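Local coordinates for glutathione S-transferase domain (Xanthobacter autotrophicus, PDB 4HZ2), which binds glutathione and probably works as a transferase that joins it to electrophilic substrates, at residues S31-C34 / W35-A38; A37-I40 / L41-T44; H94-E97 / G98-W101. All blocks are in the same frame, centred on the assembly; numbering follows the deposited sequence. Where two conformers were deposited one is given.

Contact 1 of 3, residues S31-C34 / W35-A38; sequences SGNC and WKAA. With GSH (glutathione), chain F.
Asn33 and Lys36 meet side by side in the first turn of helix 32-43, a local contact of residues three apart beside bound glutathione. The helix links strands 24-27 and 49-52 in a beta-alpha-beta unit of the thioredoxin-like N-terminal domain. Ser31 is its N-cap: its OG accepts from Cys34 N over 3.1 Å in a capping bond. Backbone bonding starts at the same residue, with Trp35 N 2.9 Å from Ser31 O, and goes on with Lys36 N to Gly32 O and a nearly straight Ala38 N to Cys34 O bond (172° at the hydrogen). The serine hydroxyl is swung opposite its own backbone N (chi1 166°), which places OG over the open helix end and also 3.3 Å from the glutathione sulfur SG2. A sulfur so near a helix N-terminus may be held more readily as a thiolate. Asn33 ND2 lies 3.7 Å from SG2 and is hydrogen-bonded to Glu124. Lys36 runs extended beyond CG, back along the asparagine toward the N-terminal end, and its buried ammonium group also meets Glu119 in a salt bridge and bonds Asn89 and the glutathione-binding Ser88. Within the turn, Lys36 NZ reaches Asn33 OD1 at 2.9 Å, nearly along the C=O axis, with a C=O...N angle of 163°.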
ATOM      1  N   SER B  31      12.815   7.950 -10.560  1.00 15.82           N
ATOM      2  CA  SER B  31      11.726   7.423  -9.721  1.00 14.88           C
ATOM      3  C   SER B  31      12.174   6.288  -8.808  1.00 13.06           C
ATOM      4  O   SER B  31      12.769   5.289  -9.248  1.00 19.98           O
ATOM      5  CB  SER B  31      10.607   6.881 -10.614  1.00 20.66           C
ATOM      6  OG  SER B  31       9.684   6.077  -9.869  1.00 21.99           O
ATOM      7  N   GLY B  32      11.903   6.447  -7.508  1.00 16.32           N
ATOM      8  CA  GLY B  32      12.204   5.413  -6.526  1.00 17.03           C
ATOM      9  C   GLY B  32      11.372   4.170  -6.753  1.00 16.36           C
ATOM     10  O   GLY B  32      11.864   3.050  -6.556  1.00 16.59           O
ATOM     11  N   ASN B  33      10.105   4.346  -7.131  1.00 18.03           N
ATOM     12  CA  ASN B  33       9.253   3.160  -7.389  1.00 18.83           C
ATOM     13  C   ASN B  33       9.786   2.352  -8.567  1.00 16.98           C
ATOM     14  O   ASN B  33       9.763   1.115  -8.531  1.00 18.14           O
ATOM     15  CB  ASN B  33       7.783   3.538  -7.585  1.00 17.74           C
ATOM     16  CG  ASN B  33       7.143   4.023  -6.289  1.00 18.30           C
ATOM     17  OD1 ASN B  33       7.355   3.430  -5.223  1.00 19.52           O
ATOM     18  ND2 ASN B  33       6.380   5.123  -6.363  1.00 19.57           N
ATOM     19  N   CYS B  34      10.301   3.041  -9.582  1.00 15.80           N
ATOM     20  CA  CYS B  34      10.876   2.361 -10.741  1.00 17.30           C
ATOM     21  C   CYS B  34      12.216   1.730 -10.379  1.00 17.62           C
ATOM     22  O   CYS B  34      12.521   0.625 -10.838  1.00 17.03           O
ATOM     23  CB  CYS B  34      11.015   3.354 -11.900  1.00 21.37           C
ATOM     24  SG  CYS B  34       9.365   3.905 -12.469  1.00 26.40           S
ATOM     25  N   TRP B  35      12.997   2.408  -9.528  1.00 17.91           N
ATOM     26  CA  TRP B  35      14.224   1.829  -9.008  1.00 16.24           C
ATOM     27  C   TRP B  35      13.958   0.451  -8.344  1.00 14.18           C
ATOM     28  O   TRP B  35      14.779  -0.474  -8.484  1.00 15.01           O
ATOM     29  CB  TRP B  35      14.930   2.807  -8.037  1.00 15.42           C
ATOM     30  CG  TRP B  35      16.102   2.235  -7.320  1.00 16.12           C
ATOM     31  CD1 TRP B  35      17.432   2.327  -7.681  1.00 19.82           C
ATOM     32  CD2 TRP B  35      16.071   1.488  -6.093  1.00 15.89           C
ATOM     33  NE1 TRP B  35      18.218   1.662  -6.760  1.00 22.02           N
ATOM     34  CE2 TRP B  35      17.407   1.151  -5.772  1.00 17.72           C
ATOM     35  CE3 TRP B  35      15.038   1.055  -5.242  1.00 17.55           C
ATOM     36  CZ2 TRP B  35      17.738   0.412  -4.631  1.00 18.27           C
ATOM     37  CZ3 TRP B  35      15.370   0.318  -4.105  1.00 21.99           C
ATOM     38  CH2 TRP B  35      16.710   0.009  -3.810  1.00 17.80           C
ATOM     39  N   LYS B  36      12.847   0.318  -7.597  1.00 17.25           N
ATOM     40  CA  LYS B  36      12.540  -0.961  -6.925  1.00 15.76           C
ATOM     41  C   LYS B  36      12.524  -2.086  -7.956  1.00 16.04           C
ATOM     42  O   LYS B  36      13.072  -3.171  -7.719  1.00 15.98           O
ATOM     43  CB  LYS B  36      11.173  -0.958  -6.232  1.00 16.23           C
ATOM     44  CG  LYS B  36      11.072   0.022  -5.048  1.00 14.64           C
ATOM     45  CD  LYS B  36       9.620   0.207  -4.642  1.00 15.17           C
ATOM     46  CE  LYS B  36       9.387   1.250  -3.567  1.00 15.73           C
ATOM     47  NZ  LYS B  36       7.924   1.394  -3.296  1.00 15.02           N
ATOM     48  N   ALA B  37      11.851  -1.817  -9.075  1.00 18.65           N
ATOM     49  CA  ALA B  37      11.680  -2.842 -10.101  1.00 18.32           C
ATOM     50  C   ALA B  37      13.036  -3.183 -10.727  1.00 17.14           C
ATOM     51  O   ALA B  37      13.392  -4.369 -10.832  1.00 19.36           O
ATOM     52  CB  ALA B  37      10.681  -2.419 -11.192  1.00 17.77           C
ATOM     53  N   ALA B  38      13.790  -2.170 -11.159  1.00 16.65           N
ATOM     54  CA  ALA B  38      15.099  -2.435 -11.759  1.00 15.96           C
ATOM     55  C   ALA B  38      16.016  -3.161 -10.766  1.00 17.60           C
ATOM     56  O   ALA B  38      16.753  -4.107 -11.137  1.00 21.96           O
ATOM     57  CB  ALA B  38      15.751  -1.154 -12.266  1.00 18.40           C
TER
HETATM   58  N1  GSH F 301       1.449   2.294  -5.946  1.00 21.93           N
HETATM   59  CA1 GSH F 301       2.299   2.600  -7.151  1.00 20.80           C
HETATM   60  C1  GSH F 301       3.589   1.812  -7.125  1.00 19.15           C
HETATM   61  O11 GSH F 301       4.016   1.309  -8.201  1.00 20.42           O
HETATM   62  O12 GSH F 301       4.214   1.696  -6.020  1.00 20.79           O
HETATM   63  CB1 GSH F 301       2.628   4.086  -7.254  1.00 25.64           C
HETATM   64  CG1 GSH F 301       3.473   4.308  -8.491  1.00 24.19           C
HETATM   65  CD1 GSH F 301       3.507   5.762  -8.906  1.00 19.42           C
HETATM   66  OE1 GSH F 301       3.048   6.635  -8.165  1.00 29.35           O
HETATM   67  N2  GSH F 301       4.078   6.010 -10.100  1.00 25.81           N
HETATM   68  CA2 GSH F 301       4.236   7.375 -10.601  1.00 32.67           C
HETATM   69  C2  GSH F 301       3.420   7.584 -11.849  1.00 26.39           C
HETATM   70  O2  GSH F 301       3.364   6.696 -12.725  1.00 27.28           O
HETATM   71  CB2 GSH F 301       5.749   7.715 -10.716  1.00 51.27           C
HETATM   72  SG2 GSH F 301       6.773   7.381  -9.214  1.00 48.25           S
HETATM   73  N3  GSH F 301       2.761   8.742 -11.973  1.00 39.84           N
HETATM   74  CA3 GSH F 301       1.403   8.814 -12.508  1.00 54.29           C
HETATM   75  C3  GSH F 301       1.273   9.530 -13.835  1.00 98.86           C
HETATM   76  O31 GSH F 301       0.164   9.502 -14.422  1.00 80.65           O
HETATM   77  O32 GSH F 301       2.271  10.126 -14.299  1.00 78.97           O

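Contact 2 of 3, residues A37-I40 / L41-T44; sequences AAQI and LSLT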
ATOM      1  N   ALA B  37      11.851  -1.817  -9.075  1.00 18.65           N
ATOM      2  CA  ALA B  37      11.680  -2.842 -10.101  1.00 18.32           C
ATOM      3  C   ALA B  37      13.036  -3.183 -10.727  1.00 17.14           C
ATOM      4  O   ALA B  37      13.392  -4.369 -10.832  1.00 19.36           O
ATOM      5  CB  ALA B  37      10.681  -2.419 -11.192  1.00 17.77           C
ATOM      6  N   ALA B  38      13.790  -2.170 -11.159  1.00 16.65           N
ATOM      7  CA  ALA B  38      15.099  -2.435 -11.759  1.00 15.96           C
ATOM      8  C   ALA B  38      16.016  -3.161 -10.766  1.00 17.60           C
ATOM      9  O   ALA B  38      16.753  -4.107 -11.137  1.00 21.96           O
ATOM     10  CB  ALA B  38      15.751  -1.154 -12.266  1.00 18.40           C
ATOM     11  N   GLN B  39      16.001  -2.713  -9.513  1.00 16.50           N
ATOM     12  CA  GLN B  39      16.904  -3.274  -8.537  1.00 17.09           C
ATOM     13  C   GLN B  39      16.615  -4.743  -8.247  1.00 17.81           C
ATOM     14  O   GLN B  39      17.553  -5.553  -8.158  1.00 20.83           O
ATOM     15  CB  GLN B  39      16.815  -2.464  -7.230  1.00 17.74           C
ATOM     16  CG  GLN B  39      17.787  -2.901  -6.146  1.00 21.60           C
ATOM     17  CD  GLN B  39      19.243  -2.643  -6.542  1.00 20.73           C
ATOM     18  OE1 GLN B  39      19.802  -1.535  -6.338  1.00 24.81           O
ATOM     19  NE2 GLN B  39      19.868  -3.658  -7.107  1.00 20.32           N
ATOM     20  N   ILE B  40      15.338  -5.119  -8.083  1.00 15.92           N
ATOM     21  CA  ILE B  40      15.063  -6.538  -7.816  1.00 17.63           C
ATOM     22  C   ILE B  40      15.318  -7.404  -9.062  1.00 20.80           C
ATOM     23  O   ILE B  40      15.755  -8.546  -8.939  1.00 22.61           O
ATOM     24  CB  ILE B  40      13.632  -6.774  -7.275  1.00 20.76           C
ATOM     25  CG1 ILE B  40      13.512  -8.151  -6.646  1.00 15.15           C
ATOM     26  CG2 ILE B  40      12.580  -6.511  -8.347  1.00 16.31           C
ATOM     27  CD1 ILE B  40      14.406  -8.342  -5.434  1.00 20.68           C
ATOM     28  N   LEU B  41      15.050  -6.876 -10.252  1.00 18.66           N
ATOM     29  CA  LEU B  41      15.394  -7.630 -11.482  1.00 18.92           C
ATOM     30  C   LEU B  41      16.899  -7.894 -11.592  1.00 19.44           C
ATOM     31  O   LEU B  41      17.348  -9.008 -11.923  1.00 22.77           O
ATOM     32  CB  LEU B  41      14.876  -6.917 -12.733  1.00 20.80           C
ATOM     33  CG  LEU B  41      13.360  -6.929 -12.864  1.00 21.30           C
ATOM     34  CD1 LEU B  41      12.910  -6.209 -14.124  1.00 29.62           C
ATOM     35  CD2 LEU B  41      12.855  -8.363 -12.882  1.00 27.43           C
ATOM     36  N   SER B  42      17.693  -6.878 -11.293  1.00 19.23           N
ATOM     37  CA  SER B  42      19.134  -7.047 -11.370  0.50 18.65           C
ATOM     38  C   SER B  42      19.626  -8.008 -10.278  1.00 21.21           C
ATOM     39  O   SER B  42      20.473  -8.867 -10.556  1.00 24.51           O
ATOM     40  CB  SER B  42      19.874  -5.694 -11.344  0.50 28.00           C
ATOM     41  OG  SER B  42      19.854  -5.083 -10.064  0.50 27.61           O
ATOM     42  N   LEU B  43      19.083  -7.892  -9.058  1.00 19.86           N
ATOM     43  CA  LEU B  43      19.480  -8.769  -7.941  1.00 22.95           C
ATOM     44  C   LEU B  43      19.153 -10.239  -8.220  1.00 21.54           C
ATOM     45  O   LEU B  43      19.838 -11.154  -7.744  1.00 27.86           O
ATOM     46  CB  LEU B  43      18.806  -8.333  -6.624  1.00 20.77           C
ATOM     47  CG  LEU B  43      19.389  -7.050  -6.035  1.00 20.93           C
ATOM     48  CD1 LEU B  43      18.473  -6.509  -4.942  1.00 20.86           C
ATOM     49  CD2 LEU B  43      20.791  -7.335  -5.490  1.00 21.23           C
ATOM     50  N   THR B  44      18.099 -10.475  -8.993  1.00 22.49           N
ATOM     51  CA  THR B  44      17.657 -11.849  -9.219  1.00 23.84           C
ATOM     52  C   THR B  44      18.068 -12.350 -10.611  1.00 26.75           C
ATOM     53  O   THR B  44      17.621 -13.407 -11.060  1.00 33.36           O
ATOM     54  CB  THR B  44      16.138 -12.004  -9.011  1.00 25.54           C
ATOM     55  OG1 THR B  44      15.442 -11.124  -9.908  1.00 27.13           O
ATOM     56  CG2 THR B  44      15.770 -11.694  -7.556  1.00 25.72           C
TER
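Ala37, Ala38, Gln39 and Ile40 give their carbonyls to the backbone N of Leu41, Ser42, Leu43 and Thr44 in turn, the i to i+4 pattern of the last turns of helix 32-43, with Leu43 N 2.9 Å from Gln39 O. The last of these bonds is the most bent, 135° at the hydrogen of Thr44 N, as the chain leaves helical geometry at Thr44. Its side chain makes a second bond to the same acceptor: Thr44 OG1 donates to Ile40 O over 2.8 Å, and the two donors come from opposite faces of the carbonyl plane. With chi1 at 59°, OG1 stands between the backbone N and the carbonyl carbon, the rotation that turns it back to Ile40 O; it is also hydrogen-bonded to His46. The threonine methyl CG2 sits 4.2 Å from Ile40 CD1, extending the apolar flank that Ile40 shares with Leu92 and Ala96 of helix 88-96. One turn back, Gln39 bends at chi2 (66°) and crosses Leu43 at a slant: NE2 stands 3.6 Å from Leu43 CG, and the aliphatic CG of Gln39 is 3.9 Å from Leu43 CD1. The amide is fixed from outside, NE2 by Gly215 O and OE1 by Asn217 N. Leu41 lies against Ile25 of the sheet and Phe95, while Leu43 packs on Leu181 and Trp101, so the helix end touches both strand 24-27 and helix 178-187. Chemically, the carbonyl of Ile40, near the helix end, takes two bonds from one residue: a hydroxyl and an N-H of Thr44 together hold it where the chain leaves the helix.

Contact 3 of 3, residues H94-E97 / G98-W101; sequences HFAE and GTPW
Ala96 O is gripped twice by Thr99, through the backbone N at 2.9 Å and through the hydroxyl OG1 at 2.7 Å. The first of these bonds closes a type II beta turn, Ala96 to Thr99, where the chain leaves helix 88-96. At its third position Gly98 has a phi of 77°, and a CB there would come 2.7 Å from Glu97 O, a clash. With chi1 at 80°, Thr99 OG1 lies between its own backbone N and carbonyl carbon, from where it also accepts from Trp101 N over 3.0 Å, an ST turn. Beside it, Trp101 CB packs 3.9 Å from Ala96 CB, while the tryptophan side chain also lies on Ile178 and Leu181 of helix 178-187. A water accepts from Gly98 N and lies 3.1 Å from Glu97 OE1; the other carboxylate oxygen, OE2, forms a salt bridge with Arg109. Glu97 also packs on Pro105 of the second subunit, and His94 ND1 is hydrogen-bonded to Thr110 of that subunit, so the turn borders the dimer interface. A valine in place of Thr99 would probably leave Trp101 N without its acceptor and Ala96 O with a single bond. One hydroxyl that donates backward and accepts from ahead thus couples the helix end to the start of the next turn.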
ATOM      1  N   HIS B  94       7.021 -10.339  -6.600  1.00 15.53           N
ATOM      2  CA  HIS B  94       6.912 -11.339  -7.661  1.00 16.13           C
ATOM      3  C   HIS B  94       8.279 -11.955  -7.968  1.00 18.31           C
ATOM      4  O   HIS B  94       8.431 -13.202  -8.088  1.00 18.88           O
ATOM      5  CB  HIS B  94       6.365 -10.669  -8.937  1.00 15.81           C
ATOM      6  CG  HIS B  94       6.256 -11.608 -10.091  1.00 13.96           C
ATOM      7  ND1 HIS B  94       5.159 -12.423 -10.273  1.00 17.63           N
ATOM      8  CD2 HIS B  94       7.119 -11.892 -11.105  1.00 19.44           C
ATOM      9  CE1 HIS B  94       5.335 -13.150 -11.372  1.00 25.22           C
ATOM     10  NE2 HIS B  94       6.523 -12.863 -11.883  1.00 20.20           N
ATOM     11  N   PHE B  95       9.265 -11.076  -8.159  1.00 16.71           N
ATOM     12  CA  PHE B  95      10.627 -11.522  -8.484  1.00 17.78           C
ATOM     13  C   PHE B  95      11.472 -12.006  -7.313  1.00 17.28           C
ATOM     14  O   PHE B  95      12.426 -12.749  -7.513  1.00 19.03           O
ATOM     15  CB  PHE B  95      11.360 -10.455  -9.289  1.00 20.67           C
ATOM     16  CG  PHE B  95      10.751 -10.247 -10.643  1.00 16.93           C
ATOM     17  CD1 PHE B  95       9.883  -9.181 -10.859  1.00 21.03           C
ATOM     18  CD2 PHE B  95      10.972 -11.172 -11.674  1.00 20.79           C
ATOM     19  CE1 PHE B  95       9.273  -8.995 -12.079  1.00 17.50           C
ATOM     20  CE2 PHE B  95      10.360 -10.990 -12.917  1.00 18.63           C
ATOM     21  CZ  PHE B  95       9.526  -9.877 -13.123  1.00 16.21           C
ATOM     22  N   ALA B  96      11.138 -11.595  -6.083  1.00 17.79           N
ATOM     23  CA  ALA B  96      11.921 -12.043  -4.949  1.00 17.34           C
ATOM     24  C   ALA B  96      11.499 -13.420  -4.460  1.00 15.78           C
ATOM     25  O   ALA B  96      12.229 -14.072  -3.708  1.00 18.85           O
ATOM     26  CB  ALA B  96      11.840 -11.032  -3.842  1.00 16.49           C
ATOM     27  N   GLU B  97      10.349 -13.894  -4.944  1.00 18.24           N
ATOM     28  CA  GLU B  97       9.807 -15.177  -4.526  1.00 22.00           C
ATOM     29  C   GLU B  97      10.826 -16.285  -4.778  1.00 20.36           C
ATOM     30  O   GLU B  97      11.373 -16.394  -5.888  1.00 23.23           O
ATOM     31  CB  GLU B  97       8.499 -15.436  -5.288  1.00 28.27           C
ATOM     32  CG  GLU B  97       7.672 -16.606  -4.809  1.00 33.62           C
ATOM     33  CD  GLU B  97       7.115 -16.405  -3.408  1.00 24.41           C
ATOM     34  OE1 GLU B  97       7.557 -17.155  -2.519  1.00 42.78           O
ATOM     35  OE2 GLU B  97       6.227 -15.515  -3.197  1.00 27.21           O
ATOM     36  N   GLY B  98      11.096 -17.098  -3.752  1.00 22.84           N
ATOM     37  CA  GLY B  98      12.061 -18.221  -3.842  1.00 26.97           C
ATOM     38  C   GLY B  98      13.532 -17.811  -3.784  1.00 24.62           C
ATOM     39  O   GLY B  98      14.426 -18.621  -4.055  1.00 30.81           O
ATOM     40  N   THR B  99      13.784 -16.543  -3.447  1.00 22.05           N
ATOM     41  CA  THR B  99      15.148 -16.036  -3.238  1.00 22.00           C
ATOM     42  C   THR B  99      15.310 -15.610  -1.766  1.00 25.33           C
ATOM     43  O   THR B  99      14.326 -15.460  -1.051  1.00 23.67           O
ATOM     44  CB  THR B  99      15.469 -14.812  -4.136  1.00 21.70           C
ATOM     45  OG1 THR B  99      14.899 -13.604  -3.574  1.00 23.71           O
ATOM     46  CG2 THR B  99      14.954 -15.031  -5.548  1.00 24.91           C
ATOM     47  N   PRO B 100      16.554 -15.424  -1.309  1.00 25.88           N
ATOM     48  CA  PRO B 100      16.727 -14.972   0.076  1.00 30.00           C
ATOM     49  C   PRO B 100      16.164 -13.570   0.304  1.00 18.94           C
ATOM     50  O   PRO B 100      16.103 -13.107   1.464  1.00 25.74           O
ATOM     51  CB  PRO B 100      18.251 -14.960   0.269  1.00 33.47           C
ATOM     52  CG  PRO B 100      18.813 -15.812  -0.835  1.00 32.96           C
ATOM     53  CD  PRO B 100      17.827 -15.795  -1.967  1.00 34.20           C
ATOM     54  N   TRP B 101      15.741 -12.872  -0.754  1.00 19.50           N
ATOM     55  CA  TRP B 101      15.159 -11.521  -0.536  1.00 19.50           C
ATOM     56  C   TRP B 101      13.711 -11.587  -0.014  1.00 16.08           C
ATOM     57  O   TRP B 101      13.138 -10.551   0.384  1.00 18.40           O
ATOM     58  CB  TRP B 101      15.197 -10.684  -1.831  1.00 18.26           C
ATOM     59  CG  TRP B 101      16.584 -10.244  -2.129  1.00 16.53           C
ATOM     60  CD1 TRP B 101      17.503 -10.845  -2.975  1.00 20.79           C
ATOM     61  CD2 TRP B 101      17.257  -9.140  -1.527  1.00 18.19           C
ATOM     62  NE1 TRP B 101      18.689 -10.154  -2.935  1.00 22.88           N
ATOM     63  CE2 TRP B 101      18.569  -9.110  -2.047  1.00 26.26           C
ATOM     64  CE3 TRP B 101      16.864  -8.163  -0.605  1.00 19.64           C
ATOM     65  CZ2 TRP B 101      19.491  -8.134  -1.680  1.00 26.23           C
ATOM     66  CZ3 TRP B 101      17.779  -7.191  -0.237  1.00 23.37           C
ATOM     67  CH2 TRP B 101      19.079  -7.178  -0.784  1.00 22.16           C
TER
HETATM   68  O   HOH W   1      10.268 -16.770  -1.032  1.00 24.38           O

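All three contacts belong to the N-terminal domain and follow one another along the chain. Contacts 1 and 2 are the opening and closing turns of helix 32-43, share Ala37 and Ala38, and have centres 9 Å apart. Contact 3 ends helix 88-96; its centre is 10 Å from contact 2 and 16 Å from contact 1. It touches contact 2 directly, with Thr44 CG2 3.5 Å from Phe95 O and 4.0 Å from Thr99 CG2. The two helices therefore finish together beside helix 178-187, and contact 3 alone also reaches the second subunit, while the other end of helix 32-43 faces glutathione.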